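Local coordinates for putative immunoglobulin-blocking virulence protein (Mycoplasma mycoides subsp. capri, PDB 7ADK) that probably acts as a virulence factor that blocks host immunoglobulins, at residues K222-I227 and Y284-A289; R352-D357 and Q445-R450; P373-E378 and G411-G416. All coordinates share one frame; numbering follows the deposited sequence.

Overall arrangement
On the way from the N terminus contact 1 comes first: residues 284-289 return to 222-227 and close a loop of 56 intervening residues that contains helices but no strand. Contact 2 opens later, at 352-357, and closes at 445-450; contact 3, between 373-378 and 411-416, both opens and closes within that span. These two nest and touch, V353 packing on L413, with centres about 8 Å apart. Both tie into the same mixed sheet, where strands 415-422 and 448-454 are neighbours. Contact 1 lies apart, among helices, its centre about 58 Å from that of contact 2.

Contact 1: residues K222-I227 and Y284-A289; sequences KELNDI and YIWLIA
The backbones of I227 and W286 make the nearest approach, 7.7 Å between their CA atoms, where a 3-10 turn faces the end of helix 280-288. The turn is closed by the bond from I227 N to L224 O, 3.2 Å long, and it presents L224 and I227 to the helix together. From the helix, I285 and W286 answer, and everything that meets is a side chain.

I227 is the hub. Its CD1 methyl fits between two consecutive helix residues, 4.0 Å from I285 CG2 and 4.0 Å from W286 CB. The same methyl lies at the edge of the indole, near its plane, 4.2 Å from W286 CD1. The indole is swung out to this position because CG stands opposite the backbone N (chi1 -172°). I227 and I285 slide past one another in opposite directions. L224 is more peripheral and partly exposed: its CD1 methyl comes within 4.1 Å of W286 NE1, the two side chains crossing at about a right angle.

Here a turn between two helices is sealed by hydrophobic packing. I227, at the start of helix 227-235, also rests on F218 of helix 209-218, while I285 leans on F214 of that helix. The indole is further enclosed by Y270 and L273 of helix 270-273, and K263 makes a cation-pi contact with it.

Contact 2: residues R352-D357 and Q445-R450; sequences RVFDYD and QITSYR
A loop packed onto the leading end of a sheet strand is the element seen here: V353 and F354, between helices 339-351 and 364-369, press against T447 and S448, where the chain runs into strand 448-454. All four residues are buried, and the nearest CA atoms, those of V353 and T447, stand 8.5 Å apart.

The T447 methyl is the focus. CG2 lies opposite the backbone N, while OG1 sits beside that N (chi1 -63°), so it is the methyl branch that is offered to the loop. It meets the far end of the F354 ring, 3.5 Å from CZ, with CE1 and CE2 both slightly farther off; the approach is oblique, neither squarely over the ring nor in its plane. A second loop residue shares the methyl, V353 CG2 lying 4.1 Å from T447 CG2. S448 touches through carbon instead: its CB sits at the edge of the phenyl ring, near the plane, 4.2 Å from F354 CE2. Its OG is hydrogen-bonded to Q476 NE2, on strand 473-481. F354 itself takes the left-handed helical conformation (phi 60°, psi 51°), and the side chains of V353 and F354 both head for the strand segment.

Around this apolar patch the F354 ring also meets W375 edge-to-face and touches V418 of strand 415-422. T447 is bound through its backbone to L417 on strand 415-422 and to Q476 on strand 473-481, the parallel neighbours that flank strand 448-454 in the mixed sheet.

Contact 3: residues P373-E378 and G411-G416; sequences PGWVKE and GKLNSG
Packing of one indole on the backbone and a leucine leading into a strand is what joins W375 to L413 and N414, in the region where strands 375-379 and 415-422 of the mixed sheet both begin. The two strands are not direct partners. Strand 396-403 lies between them and pairs antiparallel with each, which fits the 8.9 Å separating the CA atoms of W375 and S415.

The indole bridges this gap. The side chain does not set out straight for residues 411-416, but with CG beside the backbone N (chi1 -64°) the six-membered end of the ring comes nearer. CZ3 lies 3.4 Å from N414 O, which approaches obliquely, and CH2 is 3.9 Å from the same oxygen. An apolar contact is added by L413, whose CD2 lies 4.2 Å from W375 CH2, also at a slant. S415 contributes its backbone N at the edge of the indole, near the plane, 4.4 Å from W375 CZ3.

Several polar groups have partners beyond the two segments. W375 NE1 is hydrogen-bonded to D355 O, which helps fix the rotation of the ring, while N414 OD1 accepts from N407 N and L413 O from R403 NH2. The chemistry therefore divides: the indole N-H anchors the ring to the loop of contact 2, leaving the six-membered part of the ring to meet residues 413-415 by van der Waals packing.

Contact 1: residues K222-I227 and Y284-A289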
loop_
_atom_site.group_PDB
_atom_site.type_symbol
_atom_site.label_atom_id
_atom_site.label_comp_id
_atom_site.label_asym_id
_atom_site.label_seq_id
_atom_site.Cartn_x
_atom_site.Cartn_y
_atom_site.Cartn_z
ATOM N N LYS A 222 20.965 -29.065 44.634
ATOM C CA LYS A 222 20.533 -30.204 43.801
ATOM C C LYS A 222 21.665 -30.886 43.015
ATOM O O LYS A 222 22.748 -30.343 42.825
ATOM C CB LYS A 222 19.370 -29.782 42.883
ATOM C CG LYS A 222 18.071 -29.565 43.668
ATOM C CD LYS A 222 16.845 -29.401 42.769
ATOM C CE LYS A 222 15.589 -29.302 43.614
ATOM N NZ LYS A 222 14.348 -29.403 42.848
ATOM N N GLU A 223 21.407 -32.119 42.595
ATOM C CA GLU A 223 22.274 -32.993 41.796
ATOM C C GLU A 223 22.563 -32.449 40.389
ATOM O O GLU A 223 21.863 -31.577 39.886
ATOM C CB GLU A 223 21.655 -34.403 41.711
ATOM C CG GLU A 223 20.402 -34.554 40.824
ATOM C CD GLU A 223 19.186 -33.729 41.270
ATOM O OE1 GLU A 223 19.007 -33.513 42.488
ATOM O OE2 GLU A 223 18.399 -33.282 40.409
ATOM N N LEU A 224 23.610 -32.949 39.719
ATOM C CA LEU A 224 24.141 -32.356 38.478
ATOM C C LEU A 224 23.118 -32.233 37.334
ATOM O O LEU A 224 23.202 -31.318 36.520
ATOM C CB LEU A 224 25.381 -33.171 38.060
ATOM C CG LEU A 224 26.196 -32.532 36.920
ATOM C CD1 LEU A 224 27.687 -32.708 37.164
ATOM C CD2 LEU A 224 25.883 -33.170 35.569
ATOM N N ASN A 225 22.119 -33.114 37.282
ATOM C CA ASN A 225 21.080 -33.115 36.253
ATOM C C ASN A 225 20.078 -31.946 36.366
ATOM O O ASN A 225 19.181 -31.836 35.535
ATOM C CB ASN A 225 20.389 -34.484 36.209
ATOM C CG ASN A 225 21.393 -35.617 36.157
ATOM O OD1 ASN A 225 21.780 -36.164 37.178
ATOM N ND2 ASN A 225 21.895 -35.954 35.000
ATOM N N ASP A 226 20.243 -31.015 37.314
ATOM C CA ASP A 226 19.559 -29.710 37.286
ATOM C C ASP A 226 20.025 -28.811 36.113
ATOM O O ASP A 226 19.376 -27.820 35.802
ATOM C CB ASP A 226 19.597 -29.012 38.658
ATOM C CG ASP A 226 20.936 -28.428 39.117
ATOM O OD1 ASP A 226 21.879 -28.304 38.313
ATOM O OD2 ASP A 226 21.036 -28.039 40.297
ATOM N N ILE A 227 21.076 -29.223 35.394
ATOM C CA ILE A 227 21.394 -28.791 34.021
ATOM C C ILE A 227 20.141 -28.788 33.128
ATOM O O ILE A 227 19.991 -27.889 32.296
ATOM C CB ILE A 227 22.512 -29.713 33.468
ATOM C CG1 ILE A 227 23.904 -29.330 34.004
ATOM C CG2 ILE A 227 22.559 -29.796 31.945
ATOM C CD1 ILE A 227 24.537 -28.076 33.403
ATOM N N TYR A 284 27.462 -27.482 26.817
ATOM C CA TYR A 284 28.389 -26.348 26.773
ATOM C C TYR A 284 27.938 -25.186 27.689
ATOM O O TYR A 284 28.761 -24.378 28.105
ATOM C CB TYR A 284 28.908 -26.190 25.327
ATOM C CG TYR A 284 28.201 -25.433 24.220
ATOM C CD1 TYR A 284 27.007 -25.928 23.684
ATOM C CD2 TYR A 284 29.038 -24.749 23.319
ATOM C CE1 TYR A 284 26.542 -25.584 22.403
ATOM C CE2 TYR A 284 28.627 -24.431 22.015
ATOM C CZ TYR A 284 27.357 -24.818 21.558
ATOM O OH TYR A 284 26.953 -24.507 20.305
ATOM N N ILE A 285 26.708 -25.252 28.235
ATOM C CA ILE A 285 26.282 -24.592 29.490
ATOM C C ILE A 285 27.185 -24.965 30.683
ATOM O O ILE A 285 27.551 -24.118 31.500
ATOM C CB ILE A 285 24.795 -24.930 29.805
ATOM C CG1 ILE A 285 23.863 -24.130 28.870
ATOM C CG2 ILE A 285 24.394 -24.654 31.264
ATOM C CD1 ILE A 285 22.378 -24.493 28.939
ATOM N N TRP A 286 27.570 -26.234 30.810
ATOM C CA TRP A 286 28.443 -26.707 31.879
ATOM C C TRP A 286 29.892 -26.243 31.687
ATOM O O TRP A 286 30.658 -26.252 32.649
ATOM C CB TRP A 286 28.287 -28.231 32.033
ATOM C CG TRP A 286 28.966 -28.879 33.197
ATOM C CD1 TRP A 286 28.481 -28.983 34.452
ATOM C CD2 TRP A 286 30.259 -29.544 33.229
ATOM N NE1 TRP A 286 29.430 -29.553 35.270
ATOM C CE2 TRP A 286 30.566 -29.876 34.576
ATOM C CE3 TRP A 286 31.194 -29.931 32.251
ATOM C CZ2 TRP A 286 31.786 -30.449 34.946
ATOM C CZ3 TRP A 286 32.385 -30.586 32.606
ATOM C CH2 TRP A 286 32.705 -30.804 33.951
ATOM N N LEU A 287 30.316 -25.784 30.506
ATOM C CA LEU A 287 31.615 -25.115 30.345
ATOM C C LEU A 287 31.564 -23.697 30.919
ATOM O O LEU A 287 32.278 -23.415 31.867
ATOM C CB LEU A 287 32.121 -25.129 28.888
ATOM C CG LEU A 287 32.815 -26.385 28.349
ATOM C CD1 LEU A 287 33.930 -26.857 29.258
ATOM C CD2 LEU A 287 31.884 -27.544 28.110
ATOM N N ILE A 288 30.691 -22.826 30.426
ATOM C CA ILE A 288 30.567 -21.439 30.900
ATOM C C ILE A 288 30.313 -21.355 32.410
ATOM O O ILE A 288 30.956 -20.556 33.083
ATOM C CB ILE A 288 29.501 -20.657 30.093
ATOM C CG1 ILE A 288 28.083 -21.249 30.194
ATOM C CG2 ILE A 288 29.930 -20.578 28.635
ATOM C CD1 ILE A 288 27.019 -20.592 29.325
ATOM N N ALA A 289 29.474 -22.223 32.984
ATOM C CA ALA A 289 29.226 -22.263 34.425
ATOM C C ALA A 289 30.395 -22.821 35.275
ATOM O O ALA A 289 30.271 -22.895 36.495
ATOM C CB ALA A 289 27.930 -23.022 34.665
#

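Contact 2: residues R352-D357 and Q445-R450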
loop_
_atom_site.group_PDB
_atom_site.type_symbol
_atom_site.label_atom_id
_atom_site.label_comp_id
_atom_site.label_asym_id
_atom_site.label_seq_id
_atom_site.Cartn_x
_atom_site.Cartn_y
_atom_site.Cartn_z
ATOM N N ARG A 352 19.011 24.571 21.804
ATOM C CA ARG A 352 17.572 24.470 22.077
ATOM C C ARG A 352 17.064 25.662 22.884
ATOM O O ARG A 352 17.672 26.051 23.875
ATOM C CB ARG A 352 17.246 23.150 22.778
ATOM C CG ARG A 352 17.657 21.987 21.893
ATOM C CD ARG A 352 17.245 20.640 22.457
ATOM N NE ARG A 352 15.838 20.343 22.195
ATOM C CZ ARG A 352 15.352 19.172 21.846
ATOM N NH1 ARG A 352 16.022 18.063 21.943
ATOM N NH2 ARG A 352 14.167 19.110 21.352
ATOM N N VAL A 353 15.911 26.206 22.512
ATOM C CA VAL A 353 15.051 26.919 23.460
ATOM C C VAL A 353 14.272 25.864 24.249
ATOM O O VAL A 353 14.004 24.786 23.722
ATOM C CB VAL A 353 14.188 27.973 22.749
ATOM C CG1 VAL A 353 13.071 27.401 21.908
ATOM C CG2 VAL A 353 13.577 28.943 23.747
ATOM N N PHE A 354 13.993 26.111 25.528
ATOM C CA PHE A 354 13.657 25.047 26.485
ATOM C C PHE A 354 14.797 24.016 26.627
ATOM O O PHE A 354 14.623 22.810 26.499
ATOM C CB PHE A 354 12.267 24.447 26.227
ATOM C CG PHE A 354 11.175 25.465 25.995
ATOM C CD1 PHE A 354 10.941 26.483 26.936
ATOM C CD2 PHE A 354 10.374 25.391 24.843
ATOM C CE1 PHE A 354 9.903 27.406 26.746
ATOM C CE2 PHE A 354 9.333 26.313 24.649
ATOM C CZ PHE A 354 9.091 27.312 25.606
ATOM N N ASP A 355 16.004 24.526 26.873
ATOM C CA ASP A 355 17.255 23.783 27.043
ATOM C C ASP A 355 17.265 22.829 28.248
ATOM O O ASP A 355 16.506 23.001 29.205
ATOM C CB ASP A 355 18.404 24.784 27.213
ATOM C CG ASP A 355 18.252 25.655 28.462
ATOM O OD1 ASP A 355 17.326 26.488 28.514
ATOM O OD2 ASP A 355 19.061 25.522 29.398
ATOM N N TYR A 356 18.158 21.834 28.223
ATOM C CA TYR A 356 18.396 20.886 29.312
ATOM C C TYR A 356 19.853 20.396 29.344
ATOM O O TYR A 356 20.537 20.404 28.330
ATOM C CB TYR A 356 17.378 19.740 29.251
ATOM C CG TYR A 356 17.300 18.925 27.976
ATOM C CD1 TYR A 356 18.108 17.791 27.813
ATOM C CD2 TYR A 356 16.360 19.255 26.984
ATOM C CE1 TYR A 356 17.969 16.980 26.680
ATOM C CE2 TYR A 356 16.209 18.442 25.852
ATOM C CZ TYR A 356 17.006 17.293 25.702
ATOM O OH TYR A 356 16.835 16.475 24.640
ATOM N N ASP A 357 20.352 19.997 30.517
ATOM C CA ASP A 357 21.785 19.742 30.736
ATOM C C ASP A 357 22.277 18.364 30.267
ATOM O O ASP A 357 23.476 18.127 30.164
ATOM C CB ASP A 357 22.085 19.940 32.224
ATOM C CG ASP A 357 23.550 20.210 32.545
ATOM O OD1 ASP A 357 23.963 19.977 33.699
ATOM O OD2 ASP A 357 24.303 20.681 31.669
ATOM N N GLN A 445 3.347 37.789 23.573
ATOM C CA GLN A 445 4.553 37.199 22.972
ATOM C C GLN A 445 4.510 35.676 23.083
ATOM O O GLN A 445 4.341 35.142 24.174
ATOM C CB GLN A 445 5.796 37.794 23.659
ATOM C CG GLN A 445 7.165 37.283 23.171
ATOM C CD GLN A 445 7.630 37.832 21.825
ATOM O OE1 GLN A 445 6.886 38.432 21.065
ATOM N NE2 GLN A 445 8.871 37.631 21.460
ATOM N N ILE A 446 4.691 34.961 21.975
ATOM C CA ILE A 446 4.700 33.491 21.934
ATOM C C ILE A 446 6.136 32.982 21.752
ATOM O O ILE A 446 6.824 33.368 20.812
ATOM C CB ILE A 446 3.752 32.982 20.826
ATOM C CG1 ILE A 446 2.304 33.497 20.946
ATOM C CG2 ILE A 446 3.758 31.459 20.726
ATOM C CD1 ILE A 446 1.583 33.150 22.232
ATOM N N THR A 447 6.597 32.101 22.636
ATOM C CA THR A 447 7.924 31.468 22.554
ATOM C C THR A 447 7.917 30.267 21.605
ATOM O O THR A 447 8.887 30.027 20.907
ATOM C CB THR A 447 8.413 31.068 23.953
ATOM O OG1 THR A 447 8.566 32.228 24.734
ATOM C CG2 THR A 447 9.765 30.377 23.987
ATOM N N SER A 448 6.827 29.515 21.529
ATOM C CA SER A 448 6.697 28.413 20.585
ATOM C C SER A 448 5.342 28.427 19.907
ATOM O O SER A 448 4.316 28.360 20.571
ATOM C CB SER A 448 6.931 27.093 21.306
ATOM O OG SER A 448 6.615 26.005 20.473
ATOM N N TYR A 449 5.333 28.393 18.590
ATOM C CA TYR A 449 4.167 27.995 17.813
ATOM C C TYR A 449 4.313 26.510 17.490
ATOM O O TYR A 449 5.376 26.102 17.033
ATOM C CB TYR A 449 4.074 28.831 16.542
ATOM C CG TYR A 449 3.888 30.309 16.754
ATOM C CD1 TYR A 449 2.601 30.835 16.936
ATOM C CD2 TYR A 449 5.006 31.156 16.779
ATOM C CE1 TYR A 449 2.426 32.211 17.137
ATOM C CE2 TYR A 449 4.836 32.530 16.993
ATOM C CZ TYR A 449 3.548 33.055 17.170
ATOM O OH TYR A 449 3.392 34.385 17.352
ATOM N N ARG A 450 3.274 25.703 17.731
ATOM C CA ARG A 450 3.196 24.278 17.369
ATOM C C ARG A 450 2.023 24.080 16.413
ATOM O O ARG A 450 0.881 24.261 16.817
ATOM C CB ARG A 450 3.011 23.373 18.604
ATOM C CG ARG A 450 3.904 23.661 19.822
ATOM C CD ARG A 450 3.603 22.659 20.947
ATOM N NE ARG A 450 4.271 21.388 20.684
ATOM C CZ ARG A 450 3.932 20.155 20.973
ATOM N NH1 ARG A 450 4.802 19.258 20.672
ATOM N NH2 ARG A 450 2.817 19.797 21.531
#

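Contact 3: residues P373-E378 and G411-G416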
loop_
_atom_site.group_PDB
_atom_site.type_symbol
_atom_site.label_atom_id
_atom_site.label_comp_id
_atom_site.label_asym_id
_atom_site.label_seq_id
_atom_site.Cartn_x
_atom_site.Cartn_y
_atom_site.Cartn_z
ATOM N N PRO A 373 13.036 18.104 29.808
ATOM C CA PRO A 373 13.673 17.879 31.102
ATOM C C PRO A 373 14.017 19.175 31.850
ATOM O O PRO A 373 14.688 20.053 31.329
ATOM C CB PRO A 373 14.918 17.050 30.805
ATOM C CG PRO A 373 14.655 16.421 29.454
ATOM C CD PRO A 373 13.753 17.415 28.754
ATOM N N GLY A 374 13.587 19.313 33.102
ATOM C CA GLY A 374 13.803 20.528 33.895
ATOM C C GLY A 374 12.808 21.661 33.655
ATOM O O GLY A 374 12.958 22.725 34.243
ATOM N N TRP A 375 11.770 21.434 32.856
ATOM C CA TRP A 375 10.663 22.353 32.618
ATOM C C TRP A 375 9.353 21.715 33.055
ATOM O O TRP A 375 9.209 20.494 33.011
ATOM C CB TRP A 375 10.612 22.735 31.138
ATOM C CG TRP A 375 11.805 23.492 30.658
ATOM C CD1 TRP A 375 13.006 22.958 30.357
ATOM C CD2 TRP A 375 11.964 24.929 30.494
ATOM N NE1 TRP A 375 13.897 23.956 30.038
ATOM C CE2 TRP A 375 13.308 25.194 30.107
ATOM C CE3 TRP A 375 11.099 26.033 30.607
ATOM C CZ2 TRP A 375 13.765 26.488 29.852
ATOM C CZ3 TRP A 375 11.549 27.335 30.350
ATOM C CH2 TRP A 375 12.880 27.566 29.976
ATOM N N VAL A 376 8.384 22.534 33.459
ATOM C CA VAL A 376 7.023 22.074 33.772
ATOM C C VAL A 376 5.990 22.880 32.988
ATOM O O VAL A 376 6.121 24.090 32.827
ATOM C CB VAL A 376 6.770 22.020 35.289
ATOM C CG1 VAL A 376 6.910 23.366 35.989
ATOM C CG2 VAL A 376 5.399 21.452 35.636
ATOM N N LYS A 377 4.988 22.182 32.454
ATOM C CA LYS A 377 3.931 22.713 31.592
ATOM C C LYS A 377 2.632 22.883 32.363
ATOM O O LYS A 377 2.192 21.977 33.062
ATOM C CB LYS A 377 3.753 21.779 30.387
ATOM C CG LYS A 377 2.682 22.218 29.381
ATOM C CD LYS A 377 2.623 21.333 28.126
ATOM C CE LYS A 377 2.228 19.864 28.374
ATOM N NZ LYS A 377 0.802 19.658 28.727
ATOM N N GLU A 378 1.980 24.014 32.174
ATOM C CA GLU A 378 0.629 24.292 32.652
ATOM C C GLU A 378 -0.271 24.674 31.470
ATOM O O GLU A 378 0.110 25.506 30.654
ATOM C CB GLU A 378 0.701 25.377 33.741
ATOM C CG GLU A 378 -0.674 25.790 34.268
ATOM C CD GLU A 378 -0.656 26.760 35.458
ATOM O OE1 GLU A 378 -1.661 27.478 35.658
ATOM O OE2 GLU A 378 0.312 26.792 36.247
ATOM N N GLY A 411 19.129 37.147 31.561
ATOM C CA GLY A 411 17.688 37.397 31.415
ATOM C C GLY A 411 16.971 36.810 30.190
ATOM O O GLY A 411 15.870 37.243 29.867
ATOM N N LYS A 412 17.584 35.837 29.515
ATOM C CA LYS A 412 17.240 35.378 28.166
ATOM C C LYS A 412 15.905 34.621 28.071
ATOM O O LYS A 412 15.096 34.967 27.215
ATOM C CB LYS A 412 18.446 34.585 27.632
ATOM C CG LYS A 412 18.370 34.288 26.137
ATOM C CD LYS A 412 19.708 33.882 25.528
ATOM C CE LYS A 412 20.680 35.054 25.457
ATOM N NZ LYS A 412 21.804 34.794 24.573
ATOM N N LEU A 413 15.644 33.629 28.934
ATOM C CA LEU A 413 14.351 32.923 29.053
ATOM C C LEU A 413 14.256 32.070 30.332
ATOM O O LEU A 413 15.091 31.192 30.517
ATOM C CB LEU A 413 14.140 32.001 27.830
ATOM C CG LEU A 413 12.759 31.331 27.774
ATOM C CD1 LEU A 413 11.671 32.328 27.432
ATOM C CD2 LEU A 413 12.719 30.254 26.717
ATOM N N ASN A 414 13.212 32.253 31.156
ATOM C CA ASN A 414 12.852 31.360 32.274
ATOM C C ASN A 414 11.425 30.798 32.178
ATOM O O ASN A 414 11.140 29.745 32.745
ATOM C CB ASN A 414 13.082 32.097 33.602
ATOM C CG ASN A 414 14.534 32.088 33.995
ATOM O OD1 ASN A 414 15.080 31.041 34.297
ATOM N ND2 ASN A 414 15.208 33.202 33.989
ATOM N N SER A 415 10.536 31.460 31.438
ATOM C CA SER A 415 9.175 31.006 31.156
ATOM C C SER A 415 8.714 31.449 29.767
ATOM O O SER A 415 9.109 32.512 29.290
ATOM C CB SER A 415 8.208 31.513 32.224
ATOM O OG SER A 415 8.154 32.917 32.251
ATOM N N GLY A 416 7.861 30.660 29.119
ATOM C CA GLY A 416 7.386 30.931 27.771
ATOM C C GLY A 416 5.961 30.471 27.535
ATOM O O GLY A 416 5.568 29.381 27.946
#